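Local coordinates for protein ftsY (Mycoplasma mycoides, PDB 1ZU4) that is the signal recognition particle receptor FtsY, represented by its NG domain, a helical bundle joined to an alpha/beta domain of the P-loop class, at residues A[135-140]-A[185-190]; A[105-110]-A[218-223]; A[126-131]-A[296-301]. All coordinates share one frame; numbering follows the deposited sequence.

How the contacts relate
All three contacts tie a helix to the one central sheet of the alpha/beta domain, contacts 1 and 2 on one face and contact 3 on the other. Contact 2 is the core one, made of aliphatic and thioether groups from buried residues alone. Contact 1, touching contact 2 through Ala-187 and Leu-105, begins in a similar apolar patch and ends in lysine and amide chemistry towards the surface; only here do hydrogen bonds join the segments. In contact 3, helix 118-131 reaches the edge strand 296-298 through one tyrosine. Strands 136-140 and 106-111 join the two faces: Val-136, Ile-138 and Phe-108 meet the helix of contact 3.

Contact 1. Residues A[135-140]-A[185-190]; sequences KVLIAA and KKAKEQ
A beta-alpha-beta crossover brings Leu-137 and Lys-135 against Lys-186, Ala-187 and Gln-190: helix 176-189, on its way from strand 164-167 to strand 194-198, passes over strand 136-140, which lies between those two in the sheet. Leu-137 is the apolar part. Its CD2 rests on CB of Ala-187 at 3.8 Å and on the base of the Lys-186 chain, while CD1 of Leu-137 meets that chain farther out, at CD and at CE of Lys-186 (4.0 Å to CE), the aliphatic chain crossing the leucine at an angle. The lysine then turns at its CD-CE bond (chi4 55°), which carries NZ of Lys-186 back to OE1 of Gln-190 at 2.8 Å; the donor stands above the amide plane instead of on a lone pair.

At the helix end the approach comes from Lys-135, just before the strand. Its extended chain delivers NZ to the backbone O of Gln-190, 2.8 Å away, in the carbonyl plane and on a lone pair. A water accepts from the same Lys-135 NZ (2.6 Å) and donates to Gln-190 OE1, so one glutamine links two ammonium groups whose NZ atoms, in Lys-135 and Lys-186, stay 6.6 Å apart. Tyr-192, just past the helix, forms a cation-pi pair with Lys-135 and also touches Leu-137 and Ala-187. On the other face of strand 136-140, Val-136 and Ile-138 pack against helix 118-131, and Ile-138 also meets helix 146-156.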
ATOM      1  N   LYS A 135      10.684 -17.513   9.609  1.00 18.55           N
ATOM      2  CA  LYS A 135      12.109 -17.274   9.402  1.00 18.34           C
ATOM      3  C   LYS A 135      12.301 -16.437   8.122  1.00 18.18           C
ATOM      4  O   LYS A 135      11.944 -16.878   7.022  1.00 16.67           O
ATOM      5  CB  LYS A 135      12.856 -18.620   9.331  1.00 19.53           C
ATOM      6  CG  LYS A 135      14.338 -18.536   9.584  1.00 22.29           C
ATOM      7  CD  LYS A 135      15.035 -19.886   9.340  1.00 26.49           C
ATOM      8  CE  LYS A 135      16.532 -19.680   9.300  1.00 27.70           C
ATOM      9  NZ  LYS A 135      17.234 -20.996   9.308  1.00 30.90           N
ATOM     10  N   VAL A 136      12.821 -15.218   8.287  1.00 18.94           N
ATOM     11  CA  VAL A 136      12.814 -14.198   7.217  1.00 19.80           C
ATOM     12  C   VAL A 136      14.211 -13.777   6.782  1.00 19.93           C
ATOM     13  O   VAL A 136      15.080 -13.494   7.601  1.00 18.70           O
ATOM     14  CB  VAL A 136      12.017 -12.916   7.584  1.00 20.50           C
ATOM     15  CG1 VAL A 136      11.911 -11.959   6.359  1.00 18.87           C
ATOM     16  CG2 VAL A 136      10.613 -13.267   8.030  1.00 19.50           C
ATOM     17  N   LEU A 137      14.396 -13.721   5.466  1.00 19.20           N
ATOM     18  CA  LEU A 137      15.643 -13.276   4.879  1.00 18.35           C
ATOM     19  C   LEU A 137      15.366 -12.081   3.964  1.00 16.96           C
ATOM     20  O   LEU A 137      14.408 -12.090   3.227  1.00 16.32           O
ATOM     21  CB  LEU A 137      16.264 -14.419   4.073  1.00 18.22           C
ATOM     22  CG  LEU A 137      17.642 -14.126   3.447  1.00 19.28           C
ATOM     23  CD1 LEU A 137      18.721 -13.872   4.514  1.00 18.60           C
ATOM     24  CD2 LEU A 137      18.057 -15.269   2.528  1.00 17.28           C
ATOM     25  N   ILE A 138      16.203 -11.054   4.066  1.00 17.38           N
ATOM     26  CA  ILE A 138      16.184  -9.883   3.189  1.00 17.68           C
ATOM     27  C   ILE A 138      17.402  -9.895   2.252  1.00 18.06           C
ATOM     28  O   ILE A 138      18.551 -10.194   2.680  1.00 16.45           O
ATOM     29  CB  ILE A 138      16.225  -8.579   4.017  1.00 17.99           C
ATOM     30  CG1 ILE A 138      14.942  -8.436   4.862  1.00 19.17           C
ATOM     31  CG2 ILE A 138      16.419  -7.358   3.145  1.00 16.45           C
ATOM     32  CD1 ILE A 138      15.152  -7.558   6.083  1.00 18.36           C
ATOM     33  N   ALA A 139      17.131  -9.560   0.983  1.00 17.71           N
ATOM     34  CA  ALA A 139      18.146  -9.418  -0.039  1.00 18.37           C
ATOM     35  C   ALA A 139      18.195  -7.976  -0.320  1.00 18.49           C
ATOM     36  O   ALA A 139      17.293  -7.446  -0.959  1.00 18.82           O
ATOM     37  CB  ALA A 139      17.786 -10.218  -1.375  1.00 18.24           C
ATOM     38  N   ALA A 140      19.257  -7.338   0.157  1.00 18.08           N
ATOM     39  CA  ALA A 140      19.564  -5.932  -0.105  1.00 17.02           C
ATOM     40  C   ALA A 140      20.041  -5.711  -1.545  1.00 17.71           C
ATOM     41  O   ALA A 140      21.224  -5.375  -1.777  1.00 15.25           O
ATOM     42  CB  ALA A 140      20.654  -5.459   0.877  1.00 16.88           C
ATOM     43  N   LYS A 185      20.100 -19.011  -2.462  1.00 26.12           N
ATOM     44  CA  LYS A 185      20.915 -20.117  -2.017  1.00 27.68           C
ATOM     45  C   LYS A 185      20.772 -20.355  -0.496  1.00 27.64           C
ATOM     46  O   LYS A 185      20.414 -21.450  -0.053  1.00 28.78           O
ATOM     47  CB  LYS A 185      22.379 -19.825  -2.413  1.00 27.71           C
ATOM     48  CG  LYS A 185      23.371 -20.970  -2.135  1.00 31.67           C
ATOM     49  CD  LYS A 185      24.819 -20.487  -2.189  1.00 34.67           C
ATOM     50  CE  LYS A 185      25.723 -21.374  -1.304  1.00 39.17           C
ATOM     51  NZ  LYS A 185      25.788 -22.839  -1.756  1.00 39.12           N
ATOM     52  N   LYS A 186      21.052 -19.321   0.295  1.00 26.67           N
ATOM     53  CA  LYS A 186      20.834 -19.352   1.733  1.00 26.28           C
ATOM     54  C   LYS A 186      19.373 -19.717   2.088  1.00 26.71           C
ATOM     55  O   LYS A 186      19.133 -20.529   2.982  1.00 27.86           O
ATOM     56  CB  LYS A 186      21.181 -17.966   2.298  1.00 24.53           C
ATOM     57  CG  LYS A 186      21.070 -17.818   3.759  1.00 24.38           C
ATOM     58  CD  LYS A 186      21.835 -16.565   4.178  1.00 24.44           C
ATOM     59  CE  LYS A 186      21.679 -16.272   5.637  1.00 27.04           C
ATOM     60  NZ  LYS A 186      22.067 -17.450   6.454  1.00 29.05           N
ATOM     61  N   ALA A 187      18.407 -19.129   1.379  1.00 27.05           N
ATOM     62  CA  ALA A 187      16.998 -19.230   1.777  1.00 27.89           C
ATOM     63  C   ALA A 187      16.476 -20.637   1.599  1.00 27.93           C
ATOM     64  O   ALA A 187      15.751 -21.171   2.465  1.00 25.97           O
ATOM     65  CB  ALA A 187      16.113 -18.208   1.024  1.00 27.95           C
ATOM     66  N   LYS A 188      16.901 -21.231   0.487  1.00 29.95           N
ATOM     67  CA  LYS A 188      16.590 -22.606   0.129  1.00 31.63           C
ATOM     68  C   LYS A 188      17.275 -23.605   1.052  1.00 32.26           C
ATOM     69  O   LYS A 188      16.667 -24.614   1.429  1.00 34.08           O
ATOM     70  CB  LYS A 188      16.967 -22.873  -1.336  1.00 32.37           C
ATOM     71  CG  LYS A 188      16.624 -24.287  -1.807  1.00 34.91           C
ATOM     72  CD  LYS A 188      16.917 -24.478  -3.288  1.00 41.10           C
ATOM     73  CE  LYS A 188      16.251 -25.799  -3.794  1.00 44.21           C
ATOM     74  NZ  LYS A 188      14.760 -25.822  -3.460  1.00 44.84           N
ATOM     75  N   GLU A 189      18.525 -23.340   1.418  1.00 32.03           N
ATOM     76  CA  GLU A 189      19.332 -24.294   2.178  1.00 31.53           C
ATOM     77  C   GLU A 189      19.061 -24.327   3.694  1.00 30.45           C
ATOM     78  O   GLU A 189      19.251 -25.370   4.351  1.00 30.08           O
ATOM     79  CB  GLU A 189      20.811 -24.024   1.944  1.00 31.82           C
ATOM     80  CG  GLU A 189      21.286 -24.344   0.525  1.00 36.26           C
ATOM     81  CD  GLU A 189      22.711 -23.877   0.281  1.00 40.49           C
ATOM     82  OE1 GLU A 189      23.365 -23.393   1.246  1.00 40.44           O
ATOM     83  OE2 GLU A 189      23.178 -23.992  -0.882  1.00 44.38           O
ATOM     84  N   GLN A 190      18.617 -23.197   4.239  1.00 28.70           N
ATOM     85  CA  GLN A 190      18.386 -23.061   5.681  1.00 26.52           C
ATOM     86  C   GLN A 190      16.896 -22.934   6.005  1.00 24.93           C
ATOM     87  O   GLN A 190      16.502 -22.486   7.071  1.00 22.87           O
ATOM     88  CB  GLN A 190      19.209 -21.893   6.248  1.00 26.88           C
ATOM     89  CG  GLN A 190      20.712 -22.084   5.956  1.00 28.56           C
ATOM     90  CD  GLN A 190      21.592 -20.962   6.443  1.00 32.50           C
ATOM     91  OE1 GLN A 190      21.143 -20.040   7.135  1.00 34.35           O
ATOM     92  NE2 GLN A 190      22.879 -21.042   6.095  1.00 33.40           N
TER
HETATM   93  O   HOH W   1      19.642 -19.909   9.155  1.00 29.72           O

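Contact 2. Residues A[105-110]-A[218-223]; sequences LNIFML and KIIQQV
Ile-107 and Ile-220 run past one another in opposite directions. The end of the longer branch of Ile-107 reaches the root of the other side chain, its CD1 coming to rest 3.9 Å from CB of Ile-220; CD1 of Ile-220, in turn, settles 4.0 Å from CG2 of Ile-107, the methyl of the short branch. The two residues thus overlap along their lengths. Met-109 arrives differently. Its chain is extended beyond CG, and it meets Ile-220 tip to tip, with CE of Met-109 4.0 Å from CD1 of Ile-220. That one methyl of Ile-220 is therefore shared between the isoleucine and the methionine of the strand. A chi1 of 73° sets CG1 of Ile-220 between the backbone N and the carbonyl carbon, and from there CD1 reaches the strand.

The strand involved, 106-111, leads towards helix 118-131 through a loop with the pattern of a P-loop, as in other members of this class. It lies between strands 194-198 and 230-236, and helix 206-221 passes over it in the crossover that connects those two. Val-180 and Ile-184 of the adjacent helix 176-189 also touch Ile-220, and Ile-184 touches Ile-107, so this apolar layer continues under both helices. Phe-108, between the two contacting strand residues, points away from helix 206-221 and packs on Met-125 and Tyr-129 of helix 118-131.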
ATOM      1  N   LEU A 105       8.903 -21.525   0.285  1.00 19.65           N
ATOM      2  CA  LEU A 105       9.669 -20.311   0.407  1.00 19.68           C
ATOM      3  C   LEU A 105       8.928 -19.207  -0.337  1.00 18.03           C
ATOM      4  O   LEU A 105       8.881 -19.165  -1.562  1.00 19.33           O
ATOM      5  CB  LEU A 105      11.101 -20.511  -0.103  1.00 19.38           C
ATOM      6  CG  LEU A 105      11.928 -19.244  -0.273  1.00 18.49           C
ATOM      7  CD1 LEU A 105      12.137 -18.559   1.007  1.00 16.39           C
ATOM      8  CD2 LEU A 105      13.253 -19.707  -0.939  1.00 22.02           C
ATOM      9  N   ASN A 106       8.286 -18.343   0.422  1.00 16.21           N
ATOM     10  CA  ASN A 106       7.542 -17.241  -0.166  1.00 15.51           C
ATOM     11  C   ASN A 106       8.568 -16.192  -0.590  1.00 14.59           C
ATOM     12  O   ASN A 106       9.536 -15.932   0.115  1.00 15.73           O
ATOM     13  CB  ASN A 106       6.544 -16.663   0.868  1.00 15.08           C
ATOM     14  CG  ASN A 106       5.544 -17.694   1.337  1.00 14.81           C
ATOM     15  OD1 ASN A 106       4.624 -18.037   0.599  1.00 17.72           O
ATOM     16  ND2 ASN A 106       5.779 -18.267   2.526  1.00 14.19           N
ATOM     17  N   ILE A 107       8.372 -15.586  -1.752  1.00 14.81           N
ATOM     18  CA  ILE A 107       9.317 -14.587  -2.222  1.00 14.29           C
ATOM     19  C   ILE A 107       8.566 -13.329  -2.664  1.00 13.39           C
ATOM     20  O   ILE A 107       7.779 -13.389  -3.591  1.00 13.41           O
ATOM     21  CB  ILE A 107      10.212 -15.137  -3.376  1.00 14.73           C
ATOM     22  CG1 ILE A 107      10.921 -16.439  -2.962  1.00 15.04           C
ATOM     23  CG2 ILE A 107      11.207 -14.088  -3.752  1.00 15.24           C
ATOM     24  CD1 ILE A 107      11.760 -17.155  -4.098  1.00 19.88           C
ATOM     25  N   PHE A 108       8.846 -12.197  -2.016  1.00 13.21           N
ATOM     26  CA  PHE A 108       8.181 -10.941  -2.336  1.00 14.15           C
ATOM     27  C   PHE A 108       9.219  -9.932  -2.764  1.00 14.11           C
ATOM     28  O   PHE A 108      10.250  -9.760  -2.077  1.00 14.70           O
ATOM     29  CB  PHE A 108       7.495 -10.328  -1.106  1.00 14.26           C
ATOM     30  CG  PHE A 108       6.415 -11.151  -0.517  1.00 13.80           C
ATOM     31  CD1 PHE A 108       5.916 -10.807   0.730  1.00 11.02           C
ATOM     32  CD2 PHE A 108       5.889 -12.274  -1.194  1.00 11.83           C
ATOM     33  CE1 PHE A 108       4.899 -11.576   1.312  1.00 15.54           C
ATOM     34  CE2 PHE A 108       4.875 -13.042  -0.635  1.00 12.53           C
ATOM     35  CZ  PHE A 108       4.348 -12.690   0.579  1.00 14.66           C
ATOM     36  N   MET A 109       8.964  -9.240  -3.863  1.00 13.66           N
ATOM     37  CA  MET A 109       9.812  -8.072  -4.191  1.00 16.36           C
ATOM     38  C   MET A 109       9.180  -6.751  -3.812  1.00 16.33           C
ATOM     39  O   MET A 109       8.008  -6.583  -3.942  1.00 18.76           O
ATOM     40  CB  MET A 109      10.084  -8.027  -5.681  1.00 16.34           C
ATOM     41  CG  MET A 109      10.623  -9.306  -6.239  1.00 20.48           C
ATOM     42  SD  MET A 109      10.964  -9.019  -7.957  1.00 30.84           S
ATOM     43  CE  MET A 109      12.247 -10.273  -8.189  1.00 27.42           C
ATOM     44  N   LEU A 110       9.960  -5.792  -3.374  1.00 16.29           N
ATOM     45  CA  LEU A 110       9.430  -4.473  -3.166  1.00 16.74           C
ATOM     46  C   LEU A 110       9.986  -3.585  -4.276  1.00 16.46           C
ATOM     47  O   LEU A 110      11.162  -3.695  -4.632  1.00 16.22           O
ATOM     48  CB  LEU A 110       9.800  -3.934  -1.812  1.00 16.73           C
ATOM     49  CG  LEU A 110       9.100  -4.418  -0.521  1.00 19.99           C
ATOM     50  CD1 LEU A 110       8.020  -3.502  -0.187  1.00 23.04           C
ATOM     51  CD2 LEU A 110       8.618  -5.864  -0.509  1.00 20.11           C
ATOM     52  N   LYS A 218      14.502 -15.032 -13.144  1.00 17.43           N
ATOM     53  CA  LYS A 218      15.125 -16.249 -13.655  1.00 18.81           C
ATOM     54  C   LYS A 218      15.860 -17.011 -12.552  1.00 18.93           C
ATOM     55  O   LYS A 218      15.763 -18.223 -12.452  1.00 18.78           O
ATOM     56  CB  LYS A 218      16.044 -15.910 -14.842  1.00 20.18           C
ATOM     57  CG  LYS A 218      15.277 -15.558 -16.187  1.00 21.29           C
ATOM     58  CD  LYS A 218      14.193 -16.662 -16.445  1.00 27.02           C
ATOM     59  CE  LYS A 218      14.033 -17.030 -17.924  1.00 31.78           C
ATOM     60  NZ  LYS A 218      13.378 -18.379 -18.091  1.00 35.34           N
ATOM     61  N   ILE A 219      16.545 -16.287 -11.678  1.00 18.47           N
ATOM     62  CA  ILE A 219      17.224 -16.940 -10.559  1.00 18.33           C
ATOM     63  C   ILE A 219      16.228 -17.621  -9.605  1.00 18.34           C
ATOM     64  O   ILE A 219      16.459 -18.769  -9.146  1.00 18.18           O
ATOM     65  CB  ILE A 219      18.093 -15.918  -9.744  1.00 16.93           C
ATOM     66  CG1 ILE A 219      19.402 -15.680 -10.496  1.00 16.28           C
ATOM     67  CG2 ILE A 219      18.481 -16.528  -8.385  1.00 17.67           C
ATOM     68  CD1 ILE A 219      20.093 -14.428 -10.165  1.00 15.40           C
ATOM     69  N   ILE A 220      15.151 -16.900  -9.276  1.00 18.85           N
ATOM     70  CA  ILE A 220      14.236 -17.369  -8.227  1.00 18.65           C
ATOM     71  C   ILE A 220      13.279 -18.464  -8.731  1.00 19.79           C
ATOM     72  O   ILE A 220      12.997 -19.423  -7.999  1.00 20.36           O
ATOM     73  CB  ILE A 220      13.514 -16.217  -7.442  1.00 18.79           C
ATOM     74  CG1 ILE A 220      12.422 -15.547  -8.288  1.00 18.50           C
ATOM     75  CG2 ILE A 220      14.533 -15.177  -6.907  1.00 15.77           C
ATOM     76  CD1 ILE A 220      11.937 -14.215  -7.730  1.00 19.58           C
ATOM     77  N   GLN A 221      12.837 -18.347  -9.975  1.00 20.91           N
ATOM     78  CA  GLN A 221      11.920 -19.330 -10.570  1.00 21.02           C
ATOM     79  C   GLN A 221      12.529 -20.734 -10.733  1.00 22.60           C
ATOM     80  O   GLN A 221      11.798 -21.716 -10.903  1.00 22.27           O
ATOM     81  CB  GLN A 221      11.356 -18.783 -11.866  1.00 21.06           C
ATOM     82  CG  GLN A 221      10.523 -17.547 -11.632  1.00 19.36           C
ATOM     83  CD  GLN A 221      10.133 -16.865 -12.876  1.00 20.78           C
ATOM     84  OE1 GLN A 221      10.816 -16.968 -13.865  1.00 24.37           O
ATOM     85  NE2 GLN A 221       9.032 -16.104 -12.841  1.00 24.09           N
ATOM     86  N   GLN A 222      13.854 -20.829 -10.641  1.00 23.06           N
ATOM     87  CA  GLN A 222      14.516 -22.143 -10.585  1.00 24.81           C
ATOM     88  C   GLN A 222      14.231 -22.843  -9.269  1.00 25.58           C
ATOM     89  O   GLN A 222      14.302 -24.072  -9.191  1.00 26.81           O
ATOM     90  CB  GLN A 222      16.037 -22.009 -10.722  1.00 24.40           C
ATOM     91  CG  GLN A 222      16.478 -21.629 -12.134  1.00 23.28           C
ATOM     92  CD  GLN A 222      17.957 -21.506 -12.189  1.00 25.22           C
ATOM     93  OE1 GLN A 222      18.668 -22.489 -12.012  1.00 25.98           O
ATOM     94  NE2 GLN A 222      18.449 -20.291 -12.387  1.00 19.11           N
ATOM     95  N   VAL A 223      13.914 -22.069  -8.236  1.00 25.36           N
ATOM     96  CA  VAL A 223      13.632 -22.640  -6.913  1.00 25.03           C
ATOM     97  C   VAL A 223      12.112 -22.730  -6.614  1.00 24.99           C
ATOM     98  O   VAL A 223      11.631 -23.688  -5.970  1.00 24.62           O
ATOM     99  CB  VAL A 223      14.415 -21.881  -5.826  1.00 24.05           C
ATOM    100  CG1 VAL A 223      14.235 -22.502  -4.532  1.00 24.24           C
ATOM    101  CG2 VAL A 223      15.909 -21.876  -6.172  1.00 26.10           C
TER

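Contact 3. Residues A[126-131]-A[296-301]; sequences ANYYAE and LLAFDI
The end of helix 118-131 passes beside the short strand 296-298 with the backbones closest at Tyr-128 and Leu-296, whose CA atoms are 7.4 Å apart, and with no hydrogen bond between the segments. The space is spanned by Tyr-128. With CG anti to the backbone N (chi1 178°), its ring leaves the helix towards the strand and lies along the backbone there. CD1 of Tyr-128 comes within 3.7 Å of the carbonyl O of Leu-296, and the hydroxyl end reaches farther down the strand, where OH of Tyr-128 is 4.0 Å from CB of Ala-298. An edge of the Tyr-128 ring is turned to Tyr-129: CD2 of Tyr-128 stands over the centre of the Tyr-129 ring, 3.6 Å above its plane. Tyr-129 in turn stacks with Phe-100.

Strand 296-298 is one of the two outermost strands of the sheet, antiparallel to its neighbour 284-288 and joined to it by backbone hydrogen bonds; Met-286 of that neighbour touches both Tyr-128 and Leu-296. Just beyond strand 296-298, Asp-300 serves as N-cap of helix 301-308, its OD1 accepting from N of Gln-303, and Ile-301 packs on helix 71-87.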
ATOM      1  N   ALA A 126       9.408  -7.522   7.036  1.00 16.36           N
ATOM      2  CA  ALA A 126      10.189  -8.603   7.646  1.00 17.56           C
ATOM      3  C   ALA A 126       9.766  -8.833   9.123  1.00 17.42           C
ATOM      4  O   ALA A 126       9.531  -9.979   9.540  1.00 17.64           O
ATOM      5  CB  ALA A 126      11.726  -8.294   7.558  1.00 16.99           C
ATOM      6  N   ASN A 127       9.712  -7.744   9.882  1.00 17.52           N
ATOM      7  CA  ASN A 127       9.238  -7.751  11.276  1.00 19.59           C
ATOM      8  C   ASN A 127       7.816  -8.318  11.449  1.00 19.76           C
ATOM      9  O   ASN A 127       7.562  -9.027  12.414  1.00 19.06           O
ATOM     10  CB  ASN A 127       9.271  -6.334  11.904  1.00 19.62           C
ATOM     11  CG  ASN A 127       9.095  -6.372  13.433  1.00 24.22           C
ATOM     12  OD1 ASN A 127       8.097  -5.874  13.988  1.00 30.65           O
ATOM     13  ND2 ASN A 127      10.040  -7.005  14.103  1.00 25.29           N
ATOM     14  N   TYR A 128       6.919  -7.992  10.515  1.00 18.78           N
ATOM     15  CA  TYR A 128       5.535  -8.450  10.523  1.00 19.44           C
ATOM     16  C   TYR A 128       5.471  -9.969  10.455  1.00 20.36           C
ATOM     17  O   TYR A 128       4.693 -10.612  11.210  1.00 21.72           O
ATOM     18  CB  TYR A 128       4.759  -7.822   9.344  1.00 18.63           C
ATOM     19  CG  TYR A 128       3.308  -8.245   9.201  1.00 19.62           C
ATOM     20  CD1 TYR A 128       2.264  -7.500   9.762  1.00 18.58           C
ATOM     21  CD2 TYR A 128       2.971  -9.369   8.438  1.00 19.40           C
ATOM     22  CE1 TYR A 128       0.908  -7.917   9.577  1.00 21.11           C
ATOM     23  CE2 TYR A 128       1.670  -9.776   8.270  1.00 19.74           C
ATOM     24  CZ  TYR A 128       0.645  -9.081   8.832  1.00 20.59           C
ATOM     25  OH  TYR A 128      -0.647  -9.552   8.585  1.00 20.84           O
ATOM     26  N   TYR A 129       6.260 -10.569   9.550  1.00 19.01           N
ATOM     27  CA  TYR A 129       6.261 -12.031   9.441  1.00 17.72           C
ATOM     28  C   TYR A 129       7.083 -12.686  10.551  1.00 18.68           C
ATOM     29  O   TYR A 129       6.715 -13.767  11.057  1.00 20.22           O
ATOM     30  CB  TYR A 129       6.701 -12.481   8.031  1.00 17.32           C
ATOM     31  CG  TYR A 129       5.598 -12.194   7.071  1.00 13.23           C
ATOM     32  CD1 TYR A 129       5.634 -11.057   6.258  1.00 11.75           C
ATOM     33  CD2 TYR A 129       4.479 -13.000   7.032  1.00 15.27           C
ATOM     34  CE1 TYR A 129       4.591 -10.738   5.400  1.00 16.75           C
ATOM     35  CE2 TYR A 129       3.388 -12.694   6.179  1.00 13.00           C
ATOM     36  CZ  TYR A 129       3.467 -11.554   5.365  1.00 18.05           C
ATOM     37  OH  TYR A 129       2.419 -11.212   4.532  1.00 20.58           O
ATOM     38  N   ALA A 130       8.167 -12.035  10.950  1.00 18.96           N
ATOM     39  CA  ALA A 130       9.045 -12.576  12.007  1.00 20.98           C
ATOM     40  C   ALA A 130       8.281 -12.717  13.316  1.00 22.04           C
ATOM     41  O   ALA A 130       8.395 -13.751  13.993  1.00 22.11           O
ATOM     42  CB  ALA A 130      10.317 -11.721  12.193  1.00 19.91           C
ATOM     43  N   GLU A 131       7.474 -11.702  13.645  1.00 22.63           N
ATOM     44  CA  GLU A 131       6.549 -11.786  14.783  1.00 24.14           C
ATOM     45  C   GLU A 131       5.474 -12.884  14.667  1.00 23.82           C
ATOM     46  O   GLU A 131       4.952 -13.376  15.672  1.00 23.93           O
ATOM     47  CB  GLU A 131       5.934 -10.409  15.065  1.00 25.13           C
ATOM     48  CG  GLU A 131       7.018  -9.381  15.392  1.00 29.88           C
ATOM     49  CD  GLU A 131       6.772  -8.566  16.671  1.00 37.04           C
ATOM     50  OE1 GLU A 131       6.467  -9.162  17.735  1.00 41.34           O
ATOM     51  OE2 GLU A 131       6.939  -7.326  16.619  1.00 37.05           O
ATOM     52  N   LEU A 296       2.599  -1.449  10.642  1.00 22.91           N
ATOM     53  CA  LEU A 296       2.249  -1.972   9.332  1.00 24.02           C
ATOM     54  C   LEU A 296       1.189  -3.030   9.531  1.00 24.92           C
ATOM     55  O   LEU A 296       1.354  -3.933  10.369  1.00 26.68           O
ATOM     56  CB  LEU A 296       3.457  -2.603   8.663  1.00 23.72           C
ATOM     57  CG  LEU A 296       3.306  -2.680   7.147  1.00 24.81           C
ATOM     58  CD1 LEU A 296       3.549  -1.311   6.464  1.00 23.09           C
ATOM     59  CD2 LEU A 296       4.212  -3.783   6.627  1.00 25.57           C
ATOM     60  N   LEU A 297       0.104  -2.923   8.772  1.00 23.88           N
ATOM     61  CA  LEU A 297      -1.032  -3.801   8.955  1.00 23.06           C
ATOM     62  C   LEU A 297      -1.419  -4.330   7.616  1.00 22.20           C
ATOM     63  O   LEU A 297      -1.132  -3.695   6.603  1.00 21.98           O
ATOM     64  CB  LEU A 297      -2.234  -3.040   9.552  1.00 24.26           C
ATOM     65  CG  LEU A 297      -2.100  -2.198  10.825  1.00 25.32           C
ATOM     66  CD1 LEU A 297      -3.366  -1.404  11.045  1.00 27.93           C
ATOM     67  CD2 LEU A 297      -1.856  -3.124  12.019  1.00 28.18           C
ATOM     68  N   ALA A 298      -2.069  -5.489   7.604  1.00 20.75           N
ATOM     69  CA  ALA A 298      -2.743  -5.914   6.413  1.00 19.61           C
ATOM     70  C   ALA A 298      -3.845  -4.909   6.146  1.00 18.82           C
ATOM     71  O   ALA A 298      -4.550  -4.515   7.064  1.00 16.93           O
ATOM     72  CB  ALA A 298      -3.353  -7.307   6.592  1.00 20.63           C
ATOM     73  N   PHE A 299      -4.014  -4.537   4.877  1.00 16.64           N
ATOM     74  CA  PHE A 299      -5.053  -3.640   4.490  1.00 15.96           C
ATOM     75  C   PHE A 299      -6.435  -4.284   4.523  1.00 16.88           C
ATOM     76  O   PHE A 299      -6.639  -5.431   4.097  1.00 18.57           O
ATOM     77  CB  PHE A 299      -4.797  -3.151   3.087  1.00 14.75           C
ATOM     78  CG  PHE A 299      -5.749  -2.132   2.652  1.00 15.18           C
ATOM     79  CD1 PHE A 299      -5.637  -0.851   3.124  1.00 12.49           C
ATOM     80  CD2 PHE A 299      -6.791  -2.452   1.771  1.00 13.01           C
ATOM     81  CE1 PHE A 299      -6.528   0.115   2.698  1.00 17.08           C
ATOM     82  CE2 PHE A 299      -7.677  -1.500   1.384  1.00 14.40           C
ATOM     83  CZ  PHE A 299      -7.562  -0.238   1.834  1.00 16.15           C
ATOM     84  N   ASP A 300      -7.386  -3.507   5.007  1.00 15.77           N
ATOM     85  CA  ASP A 300      -8.742  -3.949   5.154  1.00 15.54           C
ATOM     86  C   ASP A 300      -9.551  -2.724   4.762  1.00 14.94           C
ATOM     87  O   ASP A 300      -9.573  -1.685   5.455  1.00 13.19           O
ATOM     88  CB  ASP A 300      -8.925  -4.424   6.601  1.00 15.40           C
ATOM     89  CG  ASP A 300     -10.367  -4.732   6.968  1.00 19.17           C
ATOM     90  OD1 ASP A 300     -11.268  -4.250   6.252  1.00 21.51           O
ATOM     91  OD2 ASP A 300     -10.587  -5.433   8.011  1.00 19.25           O
ATOM     92  N   ILE A 301     -10.214  -2.837   3.622  1.00 15.65           N
ATOM     93  CA  ILE A 301     -10.951  -1.702   3.080  1.00 15.83           C
ATOM     94  C   ILE A 301     -12.098  -1.265   3.989  1.00 15.95           C
ATOM     95  O   ILE A 301     -12.337  -0.050   4.096  1.00 14.88           O
ATOM     96  CB  ILE A 301     -11.481  -1.948   1.636  1.00 17.30           C
ATOM     97  CG1 ILE A 301     -12.259  -0.708   1.132  1.00 17.42           C
ATOM     98  CG2 ILE A 301     -12.312  -3.249   1.544  1.00 14.20           C
ATOM     99  CD1 ILE A 301     -11.399   0.548   1.038  1.00 16.59           C
TER